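Local atomic coordinates of hypothetical protein Atu2144 (PDB entry 2ODF), a protein that is of unknown function but probably acts as a zinc-dependent amidohydrolase of the N-formylglutamate amidohydrolase family. Residues K147-P158 and L219-D229. Numbering follows the deposited sequence.
Sequences KVVVVTIHSFTP and LLNVMIEIRND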
loop_
_atom_site.group_PDB
_atom_site.type_symbol
_atom_site.label_atom_id
_atom_site.label_comp_id
_atom_site.label_asym_id
_atom_site.label_seq_id
_atom_site.Cartn_x
_atom_site.Cartn_y
_atom_site.Cartn_z
ATOM N N LYS A 147 11.962 15.656 21.243
ATOM C CA LYS A 147 11.865 16.418 20.014
ATOM C C LYS A 147 12.239 15.513 18.825
ATOM O O LYS A 147 13.137 14.672 18.932
ATOM C CB LYS A 147 12.784 17.628 20.129
ATOM C CG LYS A 147 12.754 18.658 18.986
ATOM C CD LYS A 147 13.798 19.745 19.278
ATOM C CE LYS A 147 13.893 20.809 18.219
ATOM N NZ LYS A 147 15.090 21.695 18.412
ATOM N N VAL A 148 11.479 15.623 17.737
ATOM C CA VAL A 148 11.799 14.950 16.467
ATOM C C VAL A 148 11.864 15.978 15.349
ATOM O O VAL A 148 10.957 16.801 15.211
ATOM C CB VAL A 148 10.746 13.912 16.061
ATOM C CG1 VAL A 148 11.172 13.264 14.749
ATOM C CG2 VAL A 148 10.534 12.873 17.178
ATOM N N VAL A 149 12.968 15.974 14.610
ATOM C CA VAL A 149 13.174 16.874 13.487
ATOM C C VAL A 149 13.401 15.948 12.281
ATOM O O VAL A 149 14.376 15.177 12.235
ATOM C CB VAL A 149 14.393 17.825 13.667
ATOM C CG1 VAL A 149 14.609 18.700 12.407
ATOM C CG2 VAL A 149 14.278 18.725 14.947
ATOM N N VAL A 150 12.477 15.992 11.329
ATOM C CA VAL A 150 12.495 15.028 10.217
ATOM C C VAL A 150 13.308 15.610 9.095
ATOM O O VAL A 150 12.948 16.629 8.530
ATOM C CB VAL A 150 11.060 14.672 9.747
ATOM C CG1 VAL A 150 11.081 13.654 8.544
ATOM C CG2 VAL A 150 10.261 14.126 10.929
ATOM N N VAL A 151 14.394 14.935 8.737
ATOM C CA VAL A 151 15.299 15.475 7.734
ATOM C C VAL A 151 15.512 14.400 6.698
ATOM O O VAL A 151 16.049 13.348 7.022
ATOM C CB VAL A 151 16.667 15.873 8.341
ATOM C CG1 VAL A 151 17.610 16.381 7.219
ATOM C CG2 VAL A 151 16.491 16.920 9.468
ATOM N N THR A 152 15.078 14.647 5.467
ATOM C CA THR A 152 15.342 13.713 4.370
ATOM C C THR A 152 16.528 14.183 3.504
ATOM O O THR A 152 16.762 15.389 3.306
ATOM C CB THR A 152 14.094 13.456 3.508
ATOM O OG1 THR A 152 13.885 14.534 2.605
ATOM C CG2 THR A 152 12.829 13.326 4.362
ATOM N N ILE A 153 17.282 13.207 3.010
ATOM C CA ILE A 153 18.524 13.473 2.273
ATOM C C ILE A 153 18.453 12.883 0.878
ATOM O O ILE A 153 18.266 11.665 0.707
ATOM C CB ILE A 153 19.766 12.851 2.998
ATOM C CG1 ILE A 153 19.864 13.308 4.461
ATOM C CG2 ILE A 153 21.038 13.113 2.223
ATOM C CD1 ILE A 153 20.049 14.807 4.682
ATOM N N HIS A 154 18.641 13.748 -0.114
ATOM C CA HIS A 154 18.527 13.405 -1.521
ATOM C C HIS A 154 19.713 13.998 -2.303
ATOM O O HIS A 154 20.340 14.983 -1.859
ATOM C CB HIS A 154 17.248 13.988 -2.125
ATOM C CG HIS A 154 15.993 13.275 -1.720
ATOM N ND1 HIS A 154 15.488 13.320 -0.438
ATOM C CD2 HIS A 154 15.150 12.490 -2.432
ATOM C CE1 HIS A 154 14.370 12.613 -0.390
ATOM N NE2 HIS A 154 14.154 12.087 -1.582
ATOM N N SER A 155 19.995 13.421 -3.467
ATOM C CA SER A 155 20.878 14.061 -4.442
ATOM C C SER A 155 20.195 14.131 -5.782
ATOM O O SER A 155 19.220 13.387 -6.070
ATOM C CB SER A 155 22.278 13.379 -4.545
ATOM O OG SER A 155 22.254 12.114 -5.190
ATOM N N PHE A 156 20.685 15.057 -6.597
ATOM C CA PHE A 156 20.123 15.314 -7.895
ATOM C C PHE A 156 21.213 15.466 -8.930
ATOM O O PHE A 156 22.351 15.830 -8.638
ATOM C CB PHE A 156 19.159 16.521 -7.898
ATOM C CG PHE A 156 19.805 17.848 -7.553
ATOM C CD1 PHE A 156 19.946 18.248 -6.233
ATOM C CD2 PHE A 156 20.228 18.716 -8.559
ATOM C CE1 PHE A 156 20.531 19.500 -5.910
ATOM C CE2 PHE A 156 20.820 19.971 -8.236
ATOM C CZ PHE A 156 20.936 20.349 -6.903
ATOM N N THR A 157 20.840 15.128 -10.148
ATOM C CA THR A 157 21.743 15.102 -11.280
ATOM C C THR A 157 22.042 16.540 -11.773
ATOM O O THR A 157 21.162 17.391 -11.809
ATOM C CB THR A 157 21.116 14.209 -12.366
ATOM O OG1 THR A 157 22.131 13.719 -13.239
ATOM C CG2 THR A 157 20.069 14.960 -13.122
ATOM N N PRO A 158 23.312 16.832 -12.109
ATOM C CA PRO A 158 23.638 18.194 -12.561
ATOM C C PRO A 158 23.003 18.641 -13.884
ATOM O O PRO A 158 22.769 19.820 -14.053
ATOM C CB PRO A 158 25.163 18.178 -12.708
ATOM C CG PRO A 158 25.645 16.952 -12.057
ATOM C CD PRO A 158 24.507 15.970 -12.007
ATOM N N LEU A 219 5.901 18.539 13.264
ATOM C CA LEU A 219 7.316 18.391 13.511
ATOM C C LEU A 219 8.125 19.275 12.562
ATOM O O LEU A 219 7.783 19.410 11.374
ATOM C CB LEU A 219 7.721 16.921 13.281
ATOM C CG LEU A 219 7.009 15.823 14.050
ATOM C CD1 LEU A 219 7.531 14.417 13.644
ATOM C CD2 LEU A 219 7.116 16.010 15.545
ATOM N N LEU A 220 9.203 19.855 13.083
ATOM C CA LEU A 220 10.140 20.563 12.244
ATOM C C LEU A 220 10.657 19.576 11.200
ATOM O O LEU A 220 10.850 18.378 11.476
ATOM C CB LEU A 220 11.308 21.123 13.068
ATOM C CG LEU A 220 11.040 22.264 14.066
ATOM C CD1 LEU A 220 12.251 22.546 14.978
ATOM C CD2 LEU A 220 10.630 23.535 13.329
ATOM N N ASN A 221 10.895 20.072 10.002
ATOM C CA ASN A 221 11.286 19.192 8.937
ATOM C C ASN A 221 11.895 19.912 7.771
ATOM O O ASN A 221 11.640 21.071 7.546
ATOM C CB ASN A 221 10.066 18.393 8.456
ATOM C CG ASN A 221 8.988 19.262 7.893
ATOM O OD1 ASN A 221 8.191 19.891 8.639
ATOM N ND2 ASN A 221 8.917 19.299 6.578
ATOM N N VAL A 222 12.683 19.189 7.010
ATOM C CA VAL A 222 13.218 19.727 5.778
ATOM C C VAL A 222 13.660 18.571 4.893
ATOM O O VAL A 222 13.998 17.489 5.349
ATOM C CB VAL A 222 14.427 20.692 6.058
ATOM C CG1 VAL A 222 15.687 19.872 6.533
ATOM C CG2 VAL A 222 14.763 21.526 4.844
ATOM N N MET A 223 13.684 18.833 3.606
ATOM C CA MET A 223 14.228 17.902 2.642
ATOM C C MET A 223 15.411 18.599 2.011
ATOM O O MET A 223 15.298 19.730 1.570
ATOM C CB MET A 223 13.132 17.576 1.623
ATOM C CG MET A 223 13.536 16.835 0.359
ATOM S SD MET A 223 12.129 16.311 -0.681
ATOM C CE MET A 223 13.071 15.802 -2.043
ATOM N N ILE A 224 16.557 17.928 2.028
ATOM C CA ILE A 224 17.793 18.477 1.536
ATOM C C ILE A 224 18.173 17.777 0.221
ATOM O O ILE A 224 18.300 16.557 0.166
ATOM C CB ILE A 224 18.961 18.317 2.595
ATOM C CG1 ILE A 224 18.649 19.079 3.861
ATOM C CG2 ILE A 224 20.272 18.832 2.049
ATOM C CD1 ILE A 224 19.541 18.768 4.964
ATOM N N GLU A 225 18.372 18.580 -0.809
ATOM C CA GLU A 225 18.833 18.143 -2.113
ATOM C C GLU A 225 20.278 18.620 -2.317
ATOM O O GLU A 225 20.571 19.793 -2.116
ATOM C CB GLU A 225 17.948 18.771 -3.185
ATOM C CG GLU A 225 16.665 18.045 -3.442
ATOM C CD GLU A 225 16.817 16.829 -4.295
ATOM O OE1 GLU A 225 17.924 16.293 -4.436
ATOM O OE2 GLU A 225 15.790 16.371 -4.810
ATOM N N ILE A 226 21.159 17.709 -2.719
ATOM C CA ILE A 226 22.561 18.006 -2.981
ATOM C C ILE A 226 22.882 17.617 -4.410
ATOM O O ILE A 226 22.654 16.469 -4.813
ATOM C CB ILE A 226 23.446 17.204 -2.038
ATOM C CG1 ILE A 226 23.023 17.417 -0.583
ATOM C CG2 ILE A 226 24.932 17.523 -2.255
ATOM C CD1 ILE A 226 23.538 16.330 0.325
ATOM N N ARG A 227 23.448 18.528 -5.200
ATOM C CA ARG A 227 23.809 18.177 -6.573
ATOM C C ARG A 227 24.893 17.090 -6.537
ATOM O O ARG A 227 25.888 17.219 -5.816
ATOM C CB ARG A 227 24.240 19.418 -7.357
ATOM C CG ARG A 227 24.104 19.272 -8.860
ATOM C CD ARG A 227 24.577 20.528 -9.583
ATOM N NE ARG A 227 26.015 20.739 -9.369
ATOM C CZ ARG A 227 26.647 21.914 -9.423
ATOM N NH1 ARG A 227 26.007 23.037 -9.691
ATOM N NH2 ARG A 227 27.951 21.949 -9.198
ATOM N N ASN A 228 24.714 16.001 -7.297
ATOM C CA ASN A 228 25.442 14.772 -6.938
ATOM C C ASN A 228 26.949 14.826 -7.214
ATOM O O ASN A 228 27.701 14.100 -6.592
ATOM C CB ASN A 228 24.781 13.478 -7.481
ATOM C CG ASN A 228 24.932 13.294 -8.970
ATOM O OD1 ASN A 228 25.992 13.584 -9.528
ATOM N ND2 ASN A 228 23.866 12.758 -9.639
ATOM N N ASP A 229 27.374 15.711 -8.115
ATOM C CA ASP A 229 28.815 15.933 -8.363
ATOM C C ASP A 229 29.584 16.463 -7.156
ATOM O O ASP A 229 30.801 16.287 -7.065
ATOM C CB ASP A 229 29.028 16.863 -9.572
ATOM C CG ASP A 229 28.441 18.231 -9.365
ATOM O OD1 ASP A 229 27.217 18.323 -9.207
ATOM O OD2 ASP A 229 29.201 19.223 -9.378
HETATM O O HOH W 1 10.000 19.204 15.745
HETATM O O HOH W 2 21.462 12.187 -8.106
HETATM O O HOH W 3 16.818 13.866 -6.656
HETATM O O HOH W 4 24.146 11.774 -12.502
#
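V150, T152, H154 and F156 each pair with L220-N228 through both N and O, the unbroken ladder of two parallel strands, 149-156 and 220-227, whose axes come within 4.3 Å and cross at -30°. At its start the ladder is extended by a water that donates to V148 O and accepts from L220 N; at its far end N228 N makes a hydrogen bond to F156 O at 2.7 Å.

One face is largely aliphatic: V151 CG1 touches V222 CG1 and, at 3.8 Å, I224 CD1, which also meets I153 CD1. Helices 178-186 and 234-256 pack over this side. S155 is its polar end: OG, bonded to P60 O, also receives a water shared with N228 ND2. The other face is more polar. M223 runs extended with CG anti to its backbone N (chi1 168°), passing T152 OG1 and setting CE over the centre of the H154 ring, 3.7 Å from its centroid, a CH-pi contact; H33 meets the same ring edge-to-face. E225 bends at chi2, bringing OE1 within 3.3 Å of both H154 CB and F156 CD1, at the edge of the phenyl ring. That ring is laid across the neighbouring strand, its face under R227 CB (3.9 Å from CB to the centroid). R227 forms a side-on salt bridge with D229, NE to OD1 at 2.7 Å and NH2 to OD2, and P158 CG rests on the same carboxylate's OD1.

Two central strands of the mixed sheet are thus joined by the backbone ladder, with a largely aliphatic side under the helices and, opposite it, a more polar side where a buried carboxylate is held against the F156 edge and H154 CB.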